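Local coordinates for seryl-tRNA synthetase, cytoplasmic (Candida albicans, PDB 3QO8), which attaches serine to tRNA(Ser) in two steps, activating the amino acid with ATP to seryl-AMP and then transferring it to the acceptor end of the tRNA, at residues Leu243-Thr246 and Ser247-Ile251; Thr221-Leu224 and Ser225-Asp228; Thr404-Thr408 and Glu409-Cys413; Glu343-Asn346 and Ala347-Lys350; Tyr364-Leu367 and Val368-Ser371. One frame throughout, in Å; residues are numbered along the deposited sequence. Where two conformers were deposited one is given.

Contact 1 (Leu243-Thr246 and Ser247-Ile251); sequences LIAT and SEQPI. With SSA (5'-O-(N-(L-seryl)-sulfamoyl)adenosine), chain B.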
# COMPACT_ATOMS: atom_id res chain seq x y z
N LEU A 243 -1.98 8.32 -1.76
CA LEU A 243 -1.38 7.08 -2.24
C LEU A 243 -0.93 7.27 -3.68
O LEU A 243 -1.61 7.92 -4.48
CB LEU A 243 -2.39 5.94 -2.14
CG LEU A 243 -2.66 5.46 -0.71
CD1 LEU A 243 -3.77 4.40 -0.74
CD2 LEU A 243 -1.39 4.89 -0.11
N ILE A 244 0.22 6.69 -4.03
CA ILE A 244 0.76 6.86 -5.38
C ILE A 244 0.04 5.97 -6.39
O ILE A 244 -0.41 4.89 -6.05
CB ILE A 244 2.28 6.58 -5.42
CG1 ILE A 244 2.58 5.09 -5.20
CG2 ILE A 244 3.02 7.50 -4.39
CD1 ILE A 244 4.08 4.72 -5.30
N ALA A 245 -0.06 6.46 -7.64
CA ALA A 245 -0.63 5.69 -8.75
C ALA A 245 0.46 4.89 -9.46
O ALA A 245 0.17 3.96 -10.20
CB ALA A 245 -1.33 6.65 -9.75
N THR A 246 1.71 5.26 -9.22
CA THR A 246 2.85 4.64 -9.91
C THR A 246 4.11 5.12 -9.23
O THR A 246 4.17 6.26 -8.75
CB THR A 246 2.89 5.04 -11.43
OG1 THR A 246 4.21 4.84 -11.94
CG2 THR A 246 2.52 6.51 -11.62
N SER A 247 5.13 4.27 -9.17
CA SER A 247 6.40 4.68 -8.56
C SER A 247 7.05 5.85 -9.30
O SER A 247 7.96 6.49 -8.78
CB SER A 247 7.37 3.50 -8.38
OG SER A 247 7.73 2.91 -9.63
N GLU A 248 6.58 6.10 -10.52
CA GLU A 248 7.02 7.26 -11.29
C GLU A 248 6.91 8.52 -10.44
O GLU A 248 7.79 9.38 -10.46
CB GLU A 248 6.15 7.42 -12.55
CG GLU A 248 6.52 8.62 -13.41
CD GLU A 248 5.38 9.09 -14.33
OE1 GLU A 248 4.53 8.27 -14.77
OE2 GLU A 248 5.33 10.31 -14.60
N GLN A 249 5.82 8.63 -9.70
CA GLN A 249 5.55 9.84 -8.93
C GLN A 249 6.62 10.12 -7.85
O GLN A 249 7.28 11.17 -7.91
CB GLN A 249 4.12 9.81 -8.38
CG GLN A 249 3.11 10.11 -9.49
CD GLN A 249 1.72 9.55 -9.22
OE1 GLN A 249 1.51 8.75 -8.31
NE2 GLN A 249 0.75 9.98 -10.03
N PRO A 250 6.81 9.20 -6.90
CA PRO A 250 7.83 9.51 -5.88
C PRO A 250 9.27 9.48 -6.43
O PRO A 250 10.11 10.26 -6.01
CB PRO A 250 7.62 8.43 -4.79
CG PRO A 250 6.93 7.27 -5.51
CD PRO A 250 6.08 7.95 -6.61
N ILE A 251 9.53 8.60 -7.39
CA ILE A 251 10.88 8.51 -7.93
C ILE A 251 11.23 9.75 -8.75
O ILE A 251 12.37 10.19 -8.78
CB ILE A 251 11.08 7.19 -8.73
CG1 ILE A 251 10.92 5.99 -7.79
CG2 ILE A 251 12.44 7.20 -9.45
CD1 ILE A 251 11.04 4.59 -8.45
N10 SSA B . 4.62 5.51 -14.84
CA SSA B . 3.96 5.19 -16.11
CB SSA B . 4.72 4.08 -16.83
OG SSA B . 4.56 2.83 -16.14
C9 SSA B . 2.54 4.77 -15.87
O9 SSA B . 2.10 4.62 -14.73
N8 SSA B . 1.80 4.57 -16.95
S1 SSA B . 0.38 3.84 -16.91
O1S SSA B . -0.65 4.62 -16.29
O2S SSA B . -0.00 3.52 -18.25
O5' SSA B . 0.51 2.50 -16.17
C5' SSA B . 1.51 1.56 -16.53
C4' SSA B . 0.88 0.17 -16.64
O4' SSA B . 0.26 -0.27 -15.42
C3' SSA B . -0.23 0.08 -17.66
O3' SSA B . 0.32 0.00 -18.98
C2' SSA B . -0.94 -1.20 -17.22
O2' SSA B . -0.21 -2.35 -17.67
C1' SSA B . -0.83 -1.14 -15.70
N9 SSA B . -2.06 -0.58 -15.11
C8 SSA B . -2.50 0.68 -15.21
N7 SSA B . -3.68 0.78 -14.55
C5 SSA B . -3.96 -0.43 -14.04
C6 SSA B . -5.00 -0.92 -13.27
N6 SSA B . -6.00 -0.09 -12.92
N1 SSA B . -4.99 -2.22 -12.90
C2 SSA B . -3.99 -3.03 -13.27
N3 SSA B . -2.97 -2.58 -14.00
C4 SSA B . -2.94 -1.29 -14.40
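Thr246 and Glu248 meet at an oblique angle over the turn that leads into the helix, and Thr246 holds the amino group of the bound seryl-sulfamoyl adenosine there. With chi1 at 159°, OG1 of Thr246 is swung away from its own backbone N and lies beside the carbonyl carbon; there it accepts the backbone N-H of Glu248, with OG1 and N 3.0 Å apart. This is a capping bond, made just ahead of the first helical turn. The same OG1 faces the ligand, whose N10 donates to it at 3.0 Å, and it is bonded to Lys300 as well. Glu248 was modelled in two conformers; in the one described, its extended chain brings OE1 to 2.8 Å from ligand N10, while its other oxygen, OE2, is bonded to Gln377. These residues belong to the serine end of the class II synthetase active site: Thr246 and Glu248 contact the seryl part directly, Ser247 probably belongs to the serine site as well, and Glu302 on strand 297-307 also bonds to the ligand. Behind the cap, Gln249 reaches back along the chain. Its amide oxygen OE1 takes the N-H of Ala245 at 2.9 Å, tilted 21° from the carbonyl plane, and its backbone N donates to Thr246 O. Two bonds, one from the side chain and one from the main chain, thus tie Gln249 to the loop. On the apolar side, Ile244 lies at about a right angle to Pro250, its CG2 3.8 Å from Pro250 CD and its CD1 against Pro250 CG.

Contact 2 (Thr221-Leu224 and Ser225-Asp228); sequences TAQL and SQFD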
# COMPACT_ATOMS: atom_id res chain seq x y z
N THR A 221 4.28 16.75 -9.53
CA THR A 221 4.55 15.76 -10.56
C THR A 221 3.31 15.16 -11.21
O THR A 221 3.39 14.63 -12.32
CB THR A 221 5.51 14.66 -10.05
OG1 THR A 221 5.95 13.85 -11.15
CG2 THR A 221 4.85 13.81 -8.96
N ALA A 222 2.16 15.28 -10.55
CA ALA A 222 0.90 14.79 -11.11
C ALA A 222 0.04 15.94 -11.64
O ALA A 222 0.04 17.04 -11.08
CB ALA A 222 0.12 14.01 -10.06
N GLN A 223 -0.69 15.69 -12.73
CA GLN A 223 -1.58 16.71 -13.28
C GLN A 223 -2.92 16.70 -12.55
O GLN A 223 -3.29 15.70 -11.93
CB GLN A 223 -1.75 16.56 -14.80
CG GLN A 223 -2.39 15.25 -15.28
CD GLN A 223 -2.44 15.14 -16.82
OE1 GLN A 223 -1.42 14.93 -17.48
NE2 GLN A 223 -3.64 15.30 -17.40
N LEU A 224 -3.66 17.81 -12.65
CA LEU A 224 -4.92 17.99 -11.94
C LEU A 224 -5.89 16.82 -12.11
O LEU A 224 -6.52 16.38 -11.14
CB LEU A 224 -5.61 19.28 -12.38
CG LEU A 224 -6.99 19.53 -11.77
CD1 LEU A 224 -6.89 19.61 -10.25
CD2 LEU A 224 -7.61 20.79 -12.33
N SER A 225 -6.02 16.34 -13.34
CA SER A 225 -6.97 15.26 -13.62
C SER A 225 -6.68 14.01 -12.79
O SER A 225 -7.59 13.24 -12.48
CB SER A 225 -6.97 14.91 -15.11
OG SER A 225 -5.79 14.22 -15.47
N GLN A 226 -5.42 13.81 -12.42
CA GLN A 226 -5.06 12.66 -11.59
C GLN A 226 -5.62 12.83 -10.18
O GLN A 226 -6.09 11.86 -9.57
CB GLN A 226 -3.54 12.43 -11.60
CG GLN A 226 -3.00 12.05 -12.99
CD GLN A 226 -1.49 11.87 -13.03
OE1 GLN A 226 -0.74 12.79 -13.38
NE2 GLN A 226 -1.03 10.67 -12.69
N PHE A 227 -5.59 14.05 -9.65
CA PHE A 227 -6.16 14.29 -8.33
C PHE A 227 -7.67 14.06 -8.32
O PHE A 227 -8.24 13.71 -7.29
CB PHE A 227 -5.83 15.71 -7.85
CG PHE A 227 -4.41 15.88 -7.41
CD1 PHE A 227 -4.03 15.59 -6.11
CD2 PHE A 227 -3.44 16.33 -8.30
CE1 PHE A 227 -2.72 15.75 -5.70
CE2 PHE A 227 -2.13 16.49 -7.89
CZ PHE A 227 -1.77 16.20 -6.59
N ASP A 228 -8.31 14.25 -9.47
CA ASP A 228 -9.76 14.16 -9.57
C ASP A 228 -10.32 12.73 -9.61
O ASP A 228 -11.26 12.41 -8.89
CB ASP A 228 -10.26 14.94 -10.79
CG ASP A 228 -10.15 16.44 -10.60
OD1 ASP A 228 -10.27 16.91 -9.45
OD2 ASP A 228 -9.95 17.16 -11.61
O HOH W 1 -5.14 17.59 -15.84
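Gln226 folds back along the first turn of its helix to meet Ala222 and Gln223. Its CB lies 3.3 Å from Gln223 O, the same oxygen that accepts the backbone N-H of Gln226. CG, placed beside the backbone N and opposite the carbonyl carbon (chi1 -64°), continues past that oxygen and comes within 4.0 Å of Gln223 CG. From there the chain is extended, and CD passes near Ala222 CB. At the tip, OE1 accepts the backbone N-H of Gln223 at 3.0 Å, the donor 31° out of the carbonyl plane, and it also rests against Ala222 CA and CB. NE2 turns the other way, to Glu230 OE1, so both ends of the amide are held and its rotation is fixed.

The Gln223 chain crosses that of Gln226 at about a right angle, their amide planes 76° apart. Its NE2 donates to Ser225 OG at 3.1 Å, while a water accepts from Ser225 N and, weakly, from this NE2; its OE1 bonds to Asn346 N. Phe227 sets CE2 4.0 Å from Ala222 CB, with Ala222 O and Leu224 O at the ring edge.

Gln223 N to Gln226 OE1 and Gln226 N to Gln223 O together close the loop after helix 215-218 onto the start of helix 224-229. Thr221, Ala222 and Gln226 pack on Gln249 of helix 248-252, and Phe227 meets Tyr242 of strand 239-243 edge-to-face.

Contact 3 (Thr404-Thr408 and Glu409-Cys413); sequences TLSAT and ERTIC. With SSA (5'-O-(N-(L-seryl)-sulfamoyl)adenosine), chain B.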
# COMPACT_ATOMS: atom_id res chain seq x y z
N THR A 404 6.86 1.67 -18.14
CA THR A 404 6.54 0.43 -17.47
C THR A 404 7.59 -0.61 -17.88
O THR A 404 7.97 -0.68 -19.04
CB THR A 404 5.18 -0.10 -17.93
OG1 THR A 404 4.22 0.96 -17.92
CG2 THR A 404 4.73 -1.25 -17.03
N LEU A 405 8.06 -1.41 -16.93
CA LEU A 405 8.68 -2.67 -17.32
C LEU A 405 7.61 -3.74 -17.23
O LEU A 405 7.23 -4.32 -18.23
CB LEU A 405 9.90 -3.04 -16.44
CG LEU A 405 10.49 -4.37 -16.94
CD1 LEU A 405 11.30 -4.17 -18.23
CD2 LEU A 405 11.32 -5.07 -15.89
N SER A 406 7.09 -3.99 -16.02
CA SER A 406 5.97 -4.91 -15.87
C SER A 406 5.01 -4.48 -14.77
O SER A 406 5.41 -4.38 -13.61
CB SER A 406 6.44 -6.34 -15.59
OG SER A 406 5.33 -7.22 -15.39
N ALA A 407 3.76 -4.21 -15.14
CA ALA A 407 2.68 -4.14 -14.18
C ALA A 407 2.30 -5.60 -13.94
O ALA A 407 1.79 -6.27 -14.84
CB ALA A 407 1.51 -3.38 -14.76
N THR A 408 2.60 -6.11 -12.75
CA THR A 408 2.71 -7.56 -12.62
C THR A 408 1.38 -8.32 -12.71
O THR A 408 1.30 -9.37 -13.36
CB THR A 408 3.49 -7.96 -11.33
OG1 THR A 408 2.81 -7.45 -10.18
CG2 THR A 408 4.91 -7.34 -11.36
N GLU A 409 0.34 -7.83 -12.05
CA GLU A 409 -0.95 -8.52 -12.11
C GLU A 409 -1.46 -8.56 -13.57
O GLU A 409 -1.95 -9.60 -14.03
CB GLU A 409 -1.99 -7.87 -11.19
CG GLU A 409 -1.88 -8.33 -9.69
CD GLU A 409 -0.85 -7.54 -8.88
OE1 GLU A 409 -0.20 -6.64 -9.43
OE2 GLU A 409 -0.69 -7.85 -7.67
N ARG A 410 -1.34 -7.45 -14.29
CA ARG A 410 -1.80 -7.44 -15.69
C ARG A 410 -0.91 -8.32 -16.58
O ARG A 410 -1.39 -9.00 -17.49
CB ARG A 410 -1.93 -6.03 -16.26
CG ARG A 410 -2.55 -6.04 -17.67
CD ARG A 410 -2.79 -4.64 -18.24
NE ARG A 410 -3.82 -3.94 -17.47
CZ ARG A 410 -4.33 -2.77 -17.82
NH1 ARG A 410 -3.93 -2.18 -18.94
NH2 ARG A 410 -5.25 -2.20 -17.05
N THR A 411 0.39 -8.31 -16.30
CA THR A 411 1.30 -9.20 -17.01
C THR A 411 0.95 -10.67 -16.74
O THR A 411 1.03 -11.50 -17.62
CB THR A 411 2.77 -8.92 -16.65
OG1 THR A 411 3.12 -7.63 -17.14
CG2 THR A 411 3.69 -9.96 -17.28
N ILE A 412 0.56 -10.99 -15.51
CA ILE A 412 0.08 -12.33 -15.21
C ILE A 412 -1.11 -12.69 -16.10
O ILE A 412 -1.17 -13.79 -16.65
CB ILE A 412 -0.31 -12.51 -13.74
CG1 ILE A 412 0.96 -12.57 -12.86
CG2 ILE A 412 -1.17 -13.79 -13.57
CD1 ILE A 412 0.69 -12.50 -11.33
N CYS A 413 -2.04 -11.75 -16.26
CA CYS A 413 -3.19 -12.01 -17.13
C CYS A 413 -2.77 -12.44 -18.54
O CYS A 413 -3.33 -13.36 -19.12
CB CYS A 413 -4.10 -10.79 -17.21
SG CYS A 413 -4.85 -10.37 -15.62
N10 SSA B . 4.62 5.51 -14.84
CA SSA B . 3.96 5.19 -16.11
CB SSA B . 4.72 4.08 -16.83
OG SSA B . 4.56 2.83 -16.14
C9 SSA B . 2.54 4.77 -15.87
O9 SSA B . 2.10 4.62 -14.73
N8 SSA B . 1.80 4.57 -16.95
S1 SSA B . 0.38 3.84 -16.91
O1S SSA B . -0.65 4.62 -16.29
O2S SSA B . -0.00 3.52 -18.25
O5' SSA B . 0.51 2.50 -16.17
C5' SSA B . 1.51 1.56 -16.53
C4' SSA B . 0.88 0.17 -16.64
O4' SSA B . 0.26 -0.27 -15.42
C3' SSA B . -0.23 0.08 -17.66
O3' SSA B . 0.32 0.00 -18.98
C2' SSA B . -0.94 -1.20 -17.22
O2' SSA B . -0.21 -2.35 -17.67
C1' SSA B . -0.83 -1.14 -15.70
N9 SSA B . -2.06 -0.58 -15.11
C8 SSA B . -2.50 0.68 -15.21
N7 SSA B . -3.68 0.78 -14.55
C5 SSA B . -3.96 -0.43 -14.04
C6 SSA B . -5.00 -0.92 -13.27
N6 SSA B . -6.00 -0.09 -12.92
N1 SSA B . -4.99 -2.22 -12.90
C2 SSA B . -3.99 -3.03 -13.27
N3 SSA B . -2.97 -2.58 -14.00
C4 SSA B . -2.94 -1.29 -14.40
O HOH W 2 2.97 -4.84 -17.80
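Ser406 and Thr411 meet hydroxyl to hydroxyl, and this is the tight part of the contact. Ser406 OG donates to Thr411 OG1 at 2.8 Å, and Thr411 OG1 in turn donates to Ala407 O at 3.0 Å, coming from above the carbonyl plane. The backbone N of Thr411 reaches that same oxygen at 2.9 Å, nearly along the C=O axis, so Ala407 O is held by two donors from a single residue. Thr411 can do this because chi1 (-66°) puts OG1 beside its own backbone N, facing back down the first turn.

No side is open to solvent; away from this knot, direct protein bonds give way to a water and the ligand. The water bridges Ala407 N and Thr411 OG1. Ala407 CB lies 3.4 Å from ligand C1'. The Arg410 guanidinium has ribose C2' over one face, offset toward the rim, and its NH2 lies 3.6 Å from C4 of the adenine. Arg410 NE bonds to Phe293 O and NH1 to Glu366 O, which fix the rotation of the guanidinium beside the ligand. Thr404 OG1 donates to the seryl hydroxyl OG at 2.6 Å.

A strand leading into a helix that carries an arginine packed on the nucleotide is the layout of class II motif 3, and Arg410 is consistent with its arginine.

Contact 4 (Glu343-Asn346 and Ala347-Lys350); sequences ELNN and AAAK. With MG (magnesium ion), chain E.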
# COMPACT_ATOMS: atom_id res chain seq x y z
N GLU A 343 -4.08 11.81 -27.00
CA GLU A 343 -4.10 10.87 -25.89
C GLU A 343 -2.85 10.96 -25.00
O GLU A 343 -2.62 10.09 -24.16
CB GLU A 343 -4.22 9.44 -26.44
CG GLU A 343 -5.54 9.18 -27.12
CD GLU A 343 -6.66 8.97 -26.12
OE1 GLU A 343 -6.52 8.07 -25.27
OE2 GLU A 343 -7.66 9.72 -26.17
N LEU A 344 -2.03 11.98 -25.20
CA LEU A 344 -0.86 12.19 -24.35
C LEU A 344 -1.24 12.96 -23.10
O LEU A 344 -1.97 13.94 -23.18
CB LEU A 344 0.23 12.97 -25.09
CG LEU A 344 0.81 12.34 -26.36
CD1 LEU A 344 1.86 13.25 -26.98
CD2 LEU A 344 1.38 10.96 -26.04
N ASN A 345 -0.75 12.53 -21.94
CA ASN A 345 -0.89 13.35 -20.73
C ASN A 345 0.00 14.58 -20.84
O ASN A 345 0.88 14.62 -21.70
CB ASN A 345 -0.62 12.52 -19.45
CG ASN A 345 0.87 12.22 -19.24
OD1 ASN A 345 1.74 12.93 -19.72
ND2 ASN A 345 1.15 11.17 -18.47
N ASN A 346 -0.21 15.57 -19.96
CA ASN A 346 0.50 16.84 -20.05
C ASN A 346 2.02 16.71 -20.09
O ASN A 346 2.70 17.48 -20.77
CB ASN A 346 0.14 17.76 -18.87
CG ASN A 346 -1.29 18.23 -18.90
OD1 ASN A 346 -2.00 18.05 -19.88
ND2 ASN A 346 -1.73 18.84 -17.80
N ALA A 347 2.58 15.77 -19.34
CA ALA A 347 4.03 15.70 -19.20
C ALA A 347 4.72 15.12 -20.44
O ALA A 347 5.86 15.45 -20.72
CB ALA A 347 4.43 14.93 -17.92
N ALA A 348 4.01 14.26 -21.18
CA ALA A 348 4.64 13.51 -22.26
C ALA A 348 4.77 14.31 -23.54
O ALA A 348 3.79 14.86 -24.03
CB ALA A 348 3.86 12.22 -22.52
N ALA A 349 5.99 14.39 -24.08
CA ALA A 349 6.22 14.94 -25.40
C ALA A 349 6.03 13.85 -26.46
O ALA A 349 5.71 14.14 -27.60
CB ALA A 349 7.61 15.56 -25.52
N LYS A 350 6.22 12.59 -26.05
CA LYS A 350 6.07 11.44 -26.95
C LYS A 350 5.81 10.21 -26.10
O LYS A 350 6.43 10.06 -25.04
CB LYS A 350 7.34 11.23 -27.76
CG LYS A 350 7.27 10.10 -28.79
CD LYS A 350 8.58 9.96 -29.54
CE LYS A 350 8.51 8.86 -30.60
NZ LYS A 350 7.57 9.17 -31.73
MG MG E . -3.92 15.22 -22.97
O HOH W 3 -2.70 17.41 -22.50
O HOH W 4 -4.50 14.78 -20.52
O HOH W 5 -3.36 15.48 -25.40
O HOH W 6 -6.00 16.47 -22.80
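Asn345 meets the backbone of Ala347 and Ala348 through hydrogen bonds, which carry most of the contact. OD1 accepts from Ala348 N at 3.0 Å, nearly end-on to the side-chain carbonyl, and from Ala347 N through a weak bond. With chi1 at 74°, CG sits between the backbone N and the carbonyl carbon, and this turns OD1 inward over the two N-H groups. Ala348 N also donates to Asn345 O at 3.2 Å from well above the carbonyl plane, closing a type I beta turn from Asn345 to Ala348. The side-chain and turn bonds thus share one donor, and together they make an Asx motif.

Apolar packing is slighter: Leu344 CD2 is 4.5 Å from Ala348 CB. Leu344 CD1 makes a van der Waals contact with a carbonyl oxygen, 3.9 Å from Ala348 O.

Metal coordination occupies the other side of the loop. Leu344 O binds a magnesium ion at 2.3 Å, and four waters supply further ligands; one of them donates to Asn346 OD1 at 2.8 Å. Asn345 O is also bonded to Arg25 of the N-terminal domain.

Since Leu344 O is the one protein atom bound directly to this ion among five ligands, the metal is held chiefly through water, whereas Asn345 braces the turn from within, through both its side chain and its carbonyl.

Contact 5 (Tyr364-Leu367 and Val368-Ser371); sequences YKEL and VSCS. With MG (magnesium ion), chain C; SSA (5'-O-(N-(L-seryl)-sulfamoyl)adenosine), chain B.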
# COMPACT_ATOMS: atom_id res chain seq x y z
N TYR A 364 -5.02 -7.05 -28.87
CA TYR A 364 -3.85 -6.48 -28.23
C TYR A 364 -4.30 -5.61 -27.07
O TYR A 364 -5.21 -4.79 -27.23
CB TYR A 364 -3.08 -5.62 -29.22
CG TYR A 364 -2.28 -6.41 -30.24
CD1 TYR A 364 -1.11 -7.07 -29.87
CD2 TYR A 364 -2.68 -6.45 -31.58
CE1 TYR A 364 -0.37 -7.77 -30.80
CE2 TYR A 364 -1.94 -7.15 -32.52
CZ TYR A 364 -0.78 -7.81 -32.12
OH TYR A 364 -0.03 -8.50 -33.02
N LYS A 365 -3.67 -5.77 -25.91
CA LYS A 365 -4.01 -4.97 -24.72
C LYS A 365 -2.78 -4.30 -24.15
O LYS A 365 -1.72 -4.91 -24.04
CB LYS A 365 -4.62 -5.85 -23.63
CG LYS A 365 -5.77 -6.74 -24.10
CD LYS A 365 -7.05 -5.95 -24.20
CE LYS A 365 -7.90 -6.13 -22.96
NZ LYS A 365 -9.20 -5.43 -23.09
N GLU A 366 -2.94 -3.05 -23.75
CA GLU A 366 -1.83 -2.28 -23.20
C GLU A 366 -1.20 -2.92 -21.95
O GLU A 366 -1.88 -3.19 -20.97
CB GLU A 366 -2.34 -0.89 -22.84
CG GLU A 366 -1.29 -0.03 -22.16
CD GLU A 366 -1.90 1.11 -21.37
OE1 GLU A 366 -3.05 1.49 -21.65
OE2 GLU A 366 -1.21 1.61 -20.46
N LEU A 367 0.11 -3.16 -21.99
CA LEU A 367 0.85 -3.61 -20.79
C LEU A 367 1.91 -2.59 -20.36
O LEU A 367 2.41 -2.63 -19.24
CB LEU A 367 1.58 -4.93 -21.04
CG LEU A 367 0.74 -6.19 -21.28
CD1 LEU A 367 1.63 -7.41 -21.18
CD2 LEU A 367 -0.40 -6.29 -20.29
N VAL A 368 2.28 -1.70 -21.28
CA VAL A 368 3.39 -0.79 -21.06
C VAL A 368 3.14 0.56 -21.70
O VAL A 368 2.68 0.63 -22.85
CB VAL A 368 4.71 -1.37 -21.67
CG1 VAL A 368 5.80 -0.30 -21.73
CG2 VAL A 368 5.18 -2.59 -20.88
N SER A 369 3.42 1.64 -20.95
CA SER A 369 3.55 2.97 -21.54
C SER A 369 4.95 3.47 -21.30
O SER A 369 5.48 3.35 -20.19
CB SER A 369 2.55 3.97 -20.95
OG SER A 369 1.25 3.74 -21.44
N CYS A 370 5.55 4.06 -22.33
CA CYS A 370 6.91 4.56 -22.30
C CYS A 370 6.89 6.00 -22.80
O CYS A 370 6.48 6.25 -23.94
CB CYS A 370 7.80 3.69 -23.20
SG CYS A 370 9.56 4.23 -23.35
N SER A 371 7.31 6.94 -21.96
CA SER A 371 7.16 8.36 -22.25
C SER A 371 8.47 9.12 -22.08
O SER A 371 9.19 8.89 -21.13
CB SER A 371 6.14 8.99 -21.31
OG SER A 371 4.86 8.38 -21.44
MG MG C . -0.90 4.01 -20.40
N10 SSA B . 4.62 5.51 -14.84
CA SSA B . 3.96 5.19 -16.11
CB SSA B . 4.72 4.08 -16.83
OG SSA B . 4.56 2.83 -16.14
C9 SSA B . 2.54 4.77 -15.87
O9 SSA B . 2.10 4.62 -14.73
N8 SSA B . 1.80 4.57 -16.95
S1 SSA B . 0.38 3.84 -16.91
O1S SSA B . -0.65 4.62 -16.29
O2S SSA B . -0.00 3.52 -18.25
O5' SSA B . 0.51 2.50 -16.17
C5' SSA B . 1.51 1.56 -16.53
C4' SSA B . 0.88 0.17 -16.64
O4' SSA B . 0.26 -0.27 -15.42
C3' SSA B . -0.23 0.08 -17.66
O3' SSA B . 0.32 0.00 -18.98
C2' SSA B . -0.94 -1.20 -17.22
O2' SSA B . -0.21 -2.35 -17.67
C1' SSA B . -0.83 -1.14 -15.70
N9 SSA B . -2.06 -0.58 -15.11
C8 SSA B . -2.50 0.68 -15.21
N7 SSA B . -3.68 0.78 -14.55
C5 SSA B . -3.96 -0.43 -14.04
C6 SSA B . -5.00 -0.92 -13.27
N6 SSA B . -6.00 -0.09 -12.92
N1 SSA B . -4.99 -2.22 -12.90
C2 SSA B . -3.99 -3.03 -13.27
N3 SSA B . -2.97 -2.58 -14.00
C4 SSA B . -2.94 -1.29 -14.40
O HOH W 7 -3.29 4.53 -19.81
O HOH W 8 -1.78 4.42 -22.58
O HOH W 9 -0.36 6.52 -19.96
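Glu366 and Ser369 bring two oxygens, OE2 and OG, to within 3.4 Å of each other without a hydrogen bond, because both are tied to the same magnesium ion. Glu366 OE2 and Ser369 OG each bind it at 2.4 Å, and the sulfamoyl oxygen O2S of the ligand binds it too; three waters bring the ligands to six. The glutamate gets there through an extended chain with CG opposite its backbone N (chi1 176°), while Ser369 OG, beside its backbone N, also bonds to Asp353 on the neighbouring strand 350-358. Glu366 OE2 does double duty: ribose O3' of the ligand donates to it at 2.7 Å, so one carboxylate oxygen serves metal and sugar alike.

Between these two residues the strand is disturbed. Leu367 and Val368 together stand opposite the single residue Leu354, a classic beta bulge, and the short segments 364-367 and 368-371 run 56° apart. At the bulge, Leu367 O accepts from ribose O2' at 3.1 Å, and the side chains themselves touch lightly, Leu367 CB 4.3 Å from Val368 CG2. Val368 packs on Ser403 and Thr404 of strand 399-404 and on Tyr327 of helix 312-329.

Two ribose hydroxyls, a metal and the phosphate-mimicking sulfamoyl group all converge here, on one bulged strand of the largely antiparallel sheet of the class II catalytic core, at the probable ATP site.

Along the chain the order is contact 2, contact 1, contact 4, contact 5 and contact 3. Contacts 1, 3 and 5 share one ligand: 1 holds the amino group of its seryl part, 3 the seryl hydroxyl and ribose, and 5 the ribose and magnesium. Contacts 3 and 5 lie closest, centres about 10 Å apart, and touch where strands 363-372 and 399-404 pair in the same mixed sheet; helix 408-419 also reaches strand 363-372 through Arg410. The centre of contact 1 lies about 16 and 17 Å from those of contacts 3 and 5. Contacts 2 and 4, which touch each other through Gln223, lie beside this group: 2 packs on contact 1 through Gln249, and 4 touches Ser371 of contact 5.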